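Local coordinates for RNA pseudouridylate synthase domain-containing protein 1 (Homo sapiens, PDB 5VBB), which probably converts uridine to pseudouridine in RNA as a pseudouridine synthase of the RluA family, at residues 209-214 against 249-254. Sequence-based numbering, arbitrary orientation.
Sequences HAFYLR and QLVQAL
Phe211 meets Val251 with the rim of its ring: CE2 of Phe211 lies 3.4 Å from Val251 CG2, and the methyl sits near the ring plane. The next residue, Tyr212, points toward the helix as well, where a regular strand would send it to the other side. The cause is a classic beta bulge, Phe211 and Tyr212 both facing Ala98 on the adjacent strand, and it shows how one irregularity lets a strand present two consecutive aromatic rings to the same helix. With CG of Tyr212 anti to the backbone N (chi1 179°), the ring extends past Leu254, whose side chain runs the opposite way over one ring face; CD1 of Leu254 is 4.0 Å from CG of Tyr212. Arg214 bends at chi3 (-57°) and turns its guanidinium edge back on the phenol. Arg214 NE and NH2 both donate to Tyr212 OH, with NE at 2.9 Å and the oxygen in the guanidinium plane. Arg214 NH2 also comes within 2.7 Å of Leu254 O, but at an angle too poor for a hydrogen bond. Glu223 hydrogen-bonds the same hydroxyl, while NH1 of Arg214 forms a salt bridge with Asp259. Helix 247-256 packs against the branched antiparallel sheet; the axes of 249-254 and 209-214 run 30° apart and approach to 10.7 Å. Leu254 touches Ala98 on strand 96-104, Val251 reaches Cys225 on strand 221-225, and Leu250 packs on strand 146-156.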
loop_
_atom_site.group_PDB
_atom_site.type_symbol
_atom_site.label_atom_id
_atom_site.label_comp_id
_atom_site.label_asym_id
_atom_site.label_seq_id
_atom_site.Cartn_x
_atom_site.Cartn_y
_atom_site.Cartn_z
ATOM N N HIS A 209 3.386 -1.109 -2.210
ATOM C CA HIS A 209 2.578 -1.024 -3.399
ATOM C C HIS A 209 1.159 -1.494 -3.102
ATOM O O HIS A 209 0.981 -2.588 -2.563
ATOM C CB HIS A 209 3.184 -1.969 -4.454
ATOM C CG HIS A 209 2.438 -1.990 -5.750
ATOM N ND1 HIS A 209 2.423 -0.886 -6.594
ATOM C CD2 HIS A 209 1.689 -2.982 -6.309
ATOM C CE1 HIS A 209 1.674 -1.235 -7.631
ATOM N NE2 HIS A 209 1.227 -2.496 -7.509
ATOM N N ALA A 210 0.171 -0.688 -3.442
ATOM C CA ALA A 210 -1.243 -1.058 -3.249
ATOM C C ALA A 210 -1.591 -1.953 -4.414
ATOM O O ALA A 210 -1.726 -1.505 -5.539
ATOM C CB ALA A 210 -2.109 0.195 -3.210
ATOM N N PHE A 211 -1.721 -3.229 -4.135
ATOM C CA PHE A 211 -1.840 -4.282 -5.131
ATOM C C PHE A 211 -3.259 -4.664 -5.480
ATOM O O PHE A 211 -3.605 -4.680 -6.651
ATOM C CB PHE A 211 -1.087 -5.499 -4.563
ATOM C CG PHE A 211 -1.134 -6.775 -5.351
ATOM C CD1 PHE A 211 -0.550 -6.850 -6.613
ATOM C CD2 PHE A 211 -1.562 -7.948 -4.757
ATOM C CE1 PHE A 211 -0.412 -8.081 -7.262
ATOM C CE2 PHE A 211 -1.515 -9.144 -5.440
ATOM C CZ PHE A 211 -0.889 -9.221 -6.661
ATOM N N TYR A 212 -4.088 -4.943 -4.487
ATOM C CA TYR A 212 -5.432 -5.436 -4.672
ATOM C C TYR A 212 -6.413 -4.434 -4.086
ATOM O O TYR A 212 -6.172 -3.889 -3.011
ATOM C CB TYR A 212 -5.571 -6.811 -4.009
ATOM C CG TYR A 212 -6.959 -7.390 -4.145
ATOM C CD1 TYR A 212 -7.353 -8.048 -5.307
ATOM C CD2 TYR A 212 -7.887 -7.274 -3.115
ATOM C CE1 TYR A 212 -8.670 -8.482 -5.476
ATOM C CE2 TYR A 212 -9.185 -7.746 -3.256
ATOM C CZ TYR A 212 -9.566 -8.380 -4.419
ATOM O OH TYR A 212 -10.857 -8.837 -4.482
ATOM N N LEU A 213 -7.478 -4.151 -4.814
ATOM C CA LEU A 213 -8.500 -3.217 -4.343
ATOM C C LEU A 213 -9.865 -3.687 -4.836
ATOM O O LEU A 213 -10.005 -4.032 -5.993
ATOM C CB LEU A 213 -8.175 -1.794 -4.826
ATOM C CG LEU A 213 -9.215 -0.673 -4.580
ATOM C CD1 LEU A 213 -9.290 -0.309 -3.092
ATOM C CD2 LEU A 213 -8.872 0.573 -5.433
ATOM N N ARG A 214 -10.833 -3.799 -3.944
ATOM C CA ARG A 214 -12.183 -4.211 -4.287
ATOM C C ARG A 214 -13.131 -3.257 -3.604
ATOM O O ARG A 214 -13.076 -3.157 -2.386
ATOM C CB ARG A 214 -12.460 -5.634 -3.837
ATOM C CG ARG A 214 -13.765 -6.204 -4.411
ATOM C CD ARG A 214 -14.354 -7.297 -3.526
ATOM N NE ARG A 214 -13.418 -8.387 -3.297
ATOM C CZ ARG A 214 -13.561 -9.361 -2.399
ATOM N NH1 ARG A 214 -14.632 -9.404 -1.614
ATOM N NH2 ARG A 214 -12.637 -10.297 -2.282
ATOM N N GLN A 249 -1.800 -17.954 -5.881
ATOM C CA GLN A 249 -2.744 -18.631 -5.028
ATOM C C GLN A 249 -3.361 -17.705 -3.992
ATOM O O GLN A 249 -4.562 -17.809 -3.719
ATOM C CB GLN A 249 -2.059 -19.813 -4.320
ATOM C CG GLN A 249 -1.616 -20.922 -5.285
ATOM C CD GLN A 249 -2.774 -21.792 -5.683
ATOM O OE1 GLN A 249 -3.472 -21.530 -6.655
ATOM N NE2 GLN A 249 -3.070 -22.792 -4.885
ATOM N N LEU A 250 -2.549 -16.811 -3.394
ATOM C CA LEU A 250 -3.078 -15.875 -2.412
ATOM C C LEU A 250 -4.018 -14.891 -3.069
ATOM O O LEU A 250 -4.996 -14.522 -2.442
ATOM C CB LEU A 250 -1.960 -15.148 -1.647
ATOM C CG LEU A 250 -1.172 -16.053 -0.704
ATOM C CD1 LEU A 250 0.127 -15.424 -0.354
ATOM C CD2 LEU A 250 -1.964 -16.374 0.563
ATOM N N VAL A 251 -3.801 -14.539 -4.356
ATOM C CA VAL A 251 -4.732 -13.632 -5.059
ATOM C C VAL A 251 -6.051 -14.341 -5.290
ATOM O O VAL A 251 -7.097 -13.731 -5.114
ATOM C CB VAL A 251 -4.133 -13.077 -6.381
ATOM C CG1 VAL A 251 -5.201 -12.413 -7.266
ATOM C CG2 VAL A 251 -3.030 -12.102 -6.069
ATOM N N GLN A 252 -6.020 -15.636 -5.635
ATOM C CA GLN A 252 -7.268 -16.410 -5.731
ATOM C C GLN A 252 -8.010 -16.439 -4.370
ATOM O O GLN A 252 -9.226 -16.339 -4.331
ATOM C CB GLN A 252 -7.006 -17.862 -6.191
ATOM C CG GLN A 252 -6.440 -18.001 -7.594
ATOM C CD GLN A 252 -7.358 -17.388 -8.600
ATOM O OE1 GLN A 252 -8.534 -17.746 -8.677
ATOM N NE2 GLN A 252 -6.896 -16.365 -9.294
ATOM N N ALA A 253 -7.289 -16.515 -3.246
ATOM C CA ALA A 253 -7.958 -16.492 -1.937
ATOM C C ALA A 253 -8.528 -15.105 -1.622
ATOM O O ALA A 253 -9.647 -14.998 -1.112
ATOM C CB ALA A 253 -7.015 -16.954 -0.821
ATOM N N LEU A 254 -7.810 -14.055 -1.994
ATOM C CA LEU A 254 -8.291 -12.680 -1.812
ATOM C C LEU A 254 -9.578 -12.460 -2.548
ATOM O O LEU A 254 -10.526 -11.970 -1.967
ATOM C CB LEU A 254 -7.271 -11.654 -2.359
ATOM C CG LEU A 254 -6.222 -11.135 -1.412
ATOM C CD1 LEU A 254 -5.215 -10.325 -2.157
ATOM C CD2 LEU A 254 -6.848 -10.224 -0.317
#